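Local coordinates for UPF0311 protein RPA1785 (Rhodopseudomonas palustris, PDB 3C5O) that is of unknown function but folds as a closed antiparallel beta-barrel and belongs to the UPF0311 (DUF3237) family, at residues I48-L53 with Y74-D79; A17-T23 with R34-G40. All coordinates share one frame. Residue numbers count along the deposited sequence, not the author numbering.

Interaction 1 of 2, residues I48-L53 with Y74-D79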
loop_
_atom_site.group_PDB
_atom_site.type_symbol
_atom_site.label_atom_id
_atom_site.label_comp_id
_atom_site.label_asym_id
_atom_site.label_seq_id
_atom_site.Cartn_x
_atom_site.Cartn_y
_atom_site.Cartn_z
ATOM N N ILE B 48 20.686 9.588 18.872
ATOM C CA ILE B 48 20.335 9.752 17.459
ATOM C C ILE B 48 20.365 11.223 17.077
ATOM O O ILE B 48 19.737 12.050 17.725
ATOM C CB ILE B 48 19.009 9.046 17.088
ATOM C CG1 ILE B 48 18.765 9.100 15.575
ATOM C CG2 ILE B 48 17.860 9.564 17.942
ATOM C CD1 ILE B 48 17.735 8.100 15.089
ATOM N N SER B 49 21.154 11.540 16.056
ATOM C CA SER B 49 21.270 12.898 15.565
ATOM C C SER B 49 21.434 12.864 14.059
ATOM O O SER B 49 22.430 12.351 13.548
ATOM C CB SER B 49 22.441 13.617 16.215
ATOM O OG SER B 49 22.763 14.776 15.476
ATOM N N GLY B 50 20.458 13.406 13.352
ATOM C CA GLY B 50 20.431 13.269 11.915
ATOM C C GLY B 50 19.962 14.495 11.184
ATOM O O GLY B 50 19.497 15.454 11.777
ATOM N N GLN B 51 20.098 14.458 9.873
ATOM C CA GLN B 51 19.676 15.541 9.022
ATOM C C GLN B 51 18.674 14.909 8.052
ATOM O O GLN B 51 18.954 13.848 7.490
ATOM C CB GLN B 51 20.909 16.073 8.282
ATOM C CG GLN B 51 21.030 17.596 8.124
ATOM C CD GLN B 51 21.013 18.374 9.445
ATOM O OE1 GLN B 51 21.518 17.924 10.481
ATOM N NE2 GLN B 51 20.416 19.557 9.401
ATOM N N VAL B 52 17.496 15.522 7.891
ATOM C CA VAL B 52 16.497 15.041 6.935
ATOM C C VAL B 52 17.043 15.434 5.582
ATOM O O VAL B 52 17.515 16.577 5.412
ATOM C CB VAL B 52 15.080 15.646 7.151
ATOM C CG1 VAL B 52 14.138 15.267 5.970
ATOM C CG2 VAL B 52 14.483 15.193 8.476
ATOM N N LEU B 53 17.018 14.492 4.637
ATOM C CA LEU B 53 17.589 14.724 3.317
ATOM C C LEU B 53 16.664 15.589 2.453
ATOM O O LEU B 53 15.441 15.576 2.653
ATOM C CB LEU B 53 17.970 13.397 2.653
ATOM C CG LEU B 53 19.051 12.564 3.378
ATOM C CD1 LEU B 53 19.253 11.217 2.658
ATOM C CD2 LEU B 53 20.401 13.295 3.521
ATOM N N TYR B 74 10.295 10.075 2.983
ATOM C CA TYR B 74 11.551 10.788 2.947
ATOM C C TYR B 74 12.619 9.967 3.657
ATOM O O TYR B 74 12.395 8.795 3.987
ATOM C CB TYR B 74 11.392 12.159 3.608
ATOM C CG TYR B 74 10.819 12.143 5.015
ATOM C CD1 TYR B 74 11.630 12.351 6.132
ATOM C CD2 TYR B 74 9.449 11.947 5.228
ATOM C CE1 TYR B 74 11.089 12.364 7.436
ATOM C CE2 TYR B 74 8.903 11.960 6.515
ATOM C CZ TYR B 74 9.730 12.174 7.611
ATOM O OH TYR B 74 9.169 12.200 8.877
ATOM N N ALA B 75 13.774 10.577 3.910
ATOM C CA ALA B 75 14.875 9.857 4.518
ATOM C C ALA B 75 15.654 10.795 5.407
ATOM O O ALA B 75 15.624 12.023 5.220
ATOM C CB ALA B 75 15.773 9.264 3.458
ATOM N N PHE B 76 16.349 10.231 6.390
ATOM C CA PHE B 76 17.369 10.999 7.081
ATOM C C PHE B 76 18.677 10.247 7.167
ATOM O O PHE B 76 18.715 9.015 7.094
ATOM C CB PHE B 76 16.889 11.520 8.450
ATOM C CG PHE B 76 16.595 10.456 9.477
ATOM C CD1 PHE B 76 17.618 9.943 10.302
ATOM C CD2 PHE B 76 15.287 10.018 9.685
ATOM C CE1 PHE B 76 17.344 8.978 11.283
ATOM C CE2 PHE B 76 14.985 9.072 10.674
ATOM C CZ PHE B 76 16.018 8.544 11.481
ATOM N N GLU B 77 19.753 11.013 7.284
ATOM C CA GLU B 77 21.069 10.473 7.516
ATOM C C GLU B 77 21.628 10.910 8.880
ATOM O O GLU B 77 21.674 12.104 9.191
ATOM C CB GLU B 77 22.021 10.892 6.399
ATOM C CG GLU B 77 23.351 10.192 6.497
ATOM C CD GLU B 77 24.285 10.497 5.335
ATOM O OE1 GLU B 77 24.081 11.537 4.652
ATOM O OE2 GLU B 77 25.238 9.690 5.116
ATOM N N THR B 78 22.085 9.943 9.671
ATOM C CA THR B 78 22.669 10.242 10.969
ATOM C C THR B 78 24.140 10.682 10.910
ATOM O O THR B 78 24.841 10.475 9.892
ATOM C CB THR B 78 22.561 9.067 11.910
ATOM O OG1 THR B 78 23.484 8.047 11.501
ATOM C CG2 THR B 78 21.139 8.541 11.940
ATOM N N ASP B 79 24.601 11.277 12.014
ATOM C CA ASP B 79 25.953 11.807 12.087
ATOM C C ASP B 79 27.019 10.704 11.979
ATOM O O ASP B 79 28.179 10.979 11.651
ATOM C CB ASP B 79 26.159 12.709 13.342
ATOM C CG ASP B 79 25.859 11.994 14.682
ATOM O OD1 ASP B 79 25.229 10.914 14.688
ATOM O OD2 ASP B 79 26.246 12.535 15.750
HETATM O O HOH W 1 23.215 9.339 15.901
HETATM O O HOH W 2 14.237 13.002 2.748
#
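F76 turns its ring to the sheet face where a CB of G50 would stand; that CB would lie 3.1 Å from F76 CD1, so glycine leaves room for the ring. G50 and T78 form a non-hydrogen-bonded pair, their CA atoms 3.9 Å apart. I48 CD1 lies 3.9 Å from F76 CE1, while V52 CG1 packs on Y74 CD1 at 3.8 Å. These side chains form one buried layer with V43 of strand 32-45 and V86 of strand 83-93. The segments are the far ends of the antiparallel hairpin of strands 48-62 and 68-78 in the eight-stranded barrel, and the short strands 48-52 and 74-78 run at 132° to each other. Q51 and E77 make the hydrogen-bonded pair: Q51 N to E77 O is 2.9 Å and E77 N to Q51 O 3.0 Å. One further bond lies on each side, L53 N to A75 O and D79 N to S49 O, both 2.9 Å. A water bridges S49 N (3.0 Å) and D79 OD1 (2.8 Å). On the face of Q51 and E77, L53 CD1 lies 4.1 Å from A75 CB; L53 packs on T23 and A75 on I35, both of the second subunit.

Interaction 2 of 2, residues A17-T23 with R34-G40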
loop_
_atom_site.group_PDB
_atom_site.type_symbol
_atom_site.label_atom_id
_atom_site.label_comp_id
_atom_site.label_asym_id
_atom_site.label_seq_id
_atom_site.Cartn_x
_atom_site.Cartn_y
_atom_site.Cartn_z
ATOM N N ALA B 17 10.626 18.271 10.114
ATOM C CA ALA B 17 10.700 18.343 8.663
ATOM C C ALA B 17 10.329 19.728 8.112
ATOM O O ALA B 17 9.199 20.198 8.318
ATOM C CB ALA B 17 9.824 17.266 8.039
ATOM N N ARG B 18 11.268 20.376 7.418
ATOM C CA ARG B 18 10.977 21.629 6.697
ATOM C C ARG B 18 10.148 21.287 5.462
ATOM O O ARG B 18 10.503 20.405 4.667
ATOM C CB ARG B 18 12.255 22.395 6.293
ATOM C CG ARG B 18 13.303 22.570 7.393
ATOM C CD ARG B 18 14.568 23.444 6.994
ATOM N NE ARG B 18 15.096 23.350 5.597
ATOM C CZ ARG B 18 14.720 24.150 4.579
ATOM N NH1 ARG B 18 13.770 25.091 4.737
ATOM N NH2 ARG B 18 15.271 24.001 3.374
ATOM N N ILE B 19 9.031 21.971 5.301
ATOM C CA ILE B 19 8.122 21.634 4.217
ATOM C C ILE B 19 8.058 22.782 3.215
ATOM O O ILE B 19 8.253 23.937 3.580
ATOM C CB ILE B 19 6.705 21.286 4.743
ATOM C CG1 ILE B 19 6.165 22.415 5.629
ATOM C CG2 ILE B 19 6.734 19.922 5.477
ATOM C CD1 ILE B 19 4.659 22.538 5.631
ATOM N N GLY B 20 7.799 22.445 1.954
ATOM C CA GLY B 20 7.633 23.442 0.906
ATOM C C GLY B 20 6.193 23.841 0.628
ATOM O O GLY B 20 5.319 23.703 1.477
ATOM N N ASP B 21 5.963 24.368 -0.568
ATOM C CA ASP B 21 4.643 24.847 -0.996
ATOM C C ASP B 21 3.686 23.722 -1.402
ATOM O O ASP B 21 4.092 22.728 -2.000
ATOM C CB ASP B 21 4.815 25.762 -2.203
ATOM C CG ASP B 21 5.502 27.080 -1.857
ATOM O OD1 ASP B 21 5.198 27.660 -0.775
ATOM O OD2 ASP B 21 6.334 27.535 -2.689
ATOM N N VAL B 22 2.406 23.905 -1.111
ATOM C CA VAL B 22 1.390 22.964 -1.558
ATOM C C VAL B 22 1.206 22.933 -3.082
ATOM O O VAL B 22 1.010 23.972 -3.717
ATOM C CB VAL B 22 0.044 23.250 -0.903
ATOM C CG1 VAL B 22 -0.987 22.261 -1.395
ATOM C CG2 VAL B 22 0.175 23.160 0.600
ATOM N N THR B 23 1.269 21.727 -3.645
ATOM C CA THR B 23 0.758 21.455 -4.991
ATOM C C THR B 23 -0.536 20.683 -4.846
ATOM O O THR B 23 -0.598 19.676 -4.144
ATOM C CB THR B 23 1.738 20.572 -5.769
ATOM O OG1 THR B 23 2.938 21.311 -6.017
ATOM C CG2 THR B 23 1.136 20.112 -7.113
ATOM N N ARG B 34 -3.290 16.547 -2.446
ATOM C CA ARG B 34 -2.378 17.667 -2.326
ATOM C C ARG B 34 -0.996 17.114 -1.973
ATOM O O ARG B 34 -0.885 16.036 -1.362
ATOM C CB ARG B 34 -2.898 18.663 -1.286
ATOM C CG ARG B 34 -2.372 18.450 0.086
ATOM C CD ARG B 34 -3.309 18.946 1.158
ATOM N NE ARG B 34 -3.274 20.388 1.390
ATOM C CZ ARG B 34 -2.860 20.957 2.523
ATOM N NH1 ARG B 34 -2.411 20.217 3.544
ATOM N NH2 ARG B 34 -2.888 22.282 2.627
ATOM N N ILE B 35 0.059 17.788 -2.423
ATOM C CA ILE B 35 1.418 17.288 -2.200
ATOM C C ILE B 35 2.314 18.391 -1.650
ATOM O O ILE B 35 2.337 19.509 -2.184
ATOM C CB ILE B 35 2.047 16.683 -3.458
ATOM C CG1 ILE B 35 1.119 15.643 -4.076
ATOM C CG2 ILE B 35 3.378 16.020 -3.102
ATOM C CD1 ILE B 35 1.314 15.439 -5.538
ATOM N N ILE B 36 3.032 18.063 -0.580
ATOM C CA ILE B 36 3.851 19.019 0.153
ATOM C C ILE B 36 5.297 18.537 0.190
ATOM O O ILE B 36 5.609 17.579 0.882
ATOM C CB ILE B 36 3.342 19.212 1.601
ATOM C CG1 ILE B 36 1.855 19.587 1.596
ATOM C CG2 ILE B 36 4.188 20.248 2.324
ATOM C CD1 ILE B 36 1.511 20.681 2.502
ATOM N N PRO B 37 6.188 19.202 -0.555
ATOM C CA PRO B 37 7.574 18.771 -0.653
ATOM C C PRO B 37 8.313 18.887 0.680
ATOM O O PRO B 37 8.095 19.828 1.427
ATOM C CB PRO B 37 8.161 19.753 -1.661
ATOM C CG PRO B 37 6.988 20.259 -2.412
ATOM C CD PRO B 37 5.959 20.401 -1.363
ATOM N N ILE B 38 9.193 17.927 0.945
ATOM C CA ILE B 38 10.040 17.929 2.116
ATOM C C ILE B 38 11.417 18.464 1.694
ATOM O O ILE B 38 12.054 17.911 0.783
ATOM C CB ILE B 38 10.101 16.512 2.724
ATOM C CG1 ILE B 38 8.758 16.222 3.425
ATOM C CG2 ILE B 38 11.306 16.391 3.710
ATOM C CD1 ILE B 38 8.514 14.762 3.699
ATOM N N LEU B 39 11.847 19.555 2.336
ATOM C CA LEU B 39 13.026 20.324 1.917
ATOM C C LEU B 39 14.294 20.035 2.707
ATOM O O LEU B 39 15.380 20.364 2.256
ATOM C CB LEU B 39 12.731 21.830 1.976
ATOM C CG LEU B 39 11.544 22.324 1.144
ATOM C CD1 LEU B 39 11.333 23.831 1.294
ATOM C CD2 LEU B 39 11.728 21.945 -0.312
ATOM N N GLY B 40 14.139 19.410 3.866
ATOM C CA GLY B 40 15.222 19.208 4.833
ATOM C C GLY B 40 14.632 19.054 6.237
ATOM O O GLY B 40 13.427 18.821 6.396
#
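Five backbone hydrogen bonds join A17-T23 to R34-G40, in two groups. In the first, R18 N donates to G40 O (2.9 Å), R18 O accepts from L39 N (2.8 Å) and G20 N donates to P37 O (2.7 Å). In the second, T23 N donates to I35 O (2.9 Å) and I35 N to T23 O (2.6 Å). On the outer edges, backbone bonds link A17 and I19 to V147 and D145, and R34, I36 and I38 to Q60, D58 and G56. Between the groups the pairing shifts by one residue at G20-V22, opposite P37, which has no amide hydrogen; D21 O lies 3.1 Å from P37 CD. Apolar contacts fill this gap: I36 CG2 to I19 CB (3.6 Å) and I36 CD1 to V22 CG2 (3.4 Å). V22 CG2 also lies over one face of the R34 guanidinium, whose NH1 is hydrogen-bonded to Q60 OE1. F55 of the second subunit packs on T23, I35 and P37. The arrangement is an antiparallel beta hairpin with an interrupted first strand, opening a closed beta-barrel.

From the N terminus, strand 9-27 turns back into strand 32-45, and interaction 2 closes that hairpin across the 10 residues between its segments. The chain then reverses into strand 48-62, whose start interaction 1 pairs with the end of strand 68-78 across 20 residues. The two closures follow in series, neither nesting nor crossing. Their centres are about 17 Å apart, yet V52 CG1 lies 3.8 Å from I38 CG2 between the neighbouring strands 48-62 and 32-45, and Y74 CD2, reaching past strand 48-62 from strand 68-78, comes 3.3 Å from I38 CD1. Each interaction pairs two of the first four strands, strands 32-45 and 48-62 join the pairs, and both touch the second subunit.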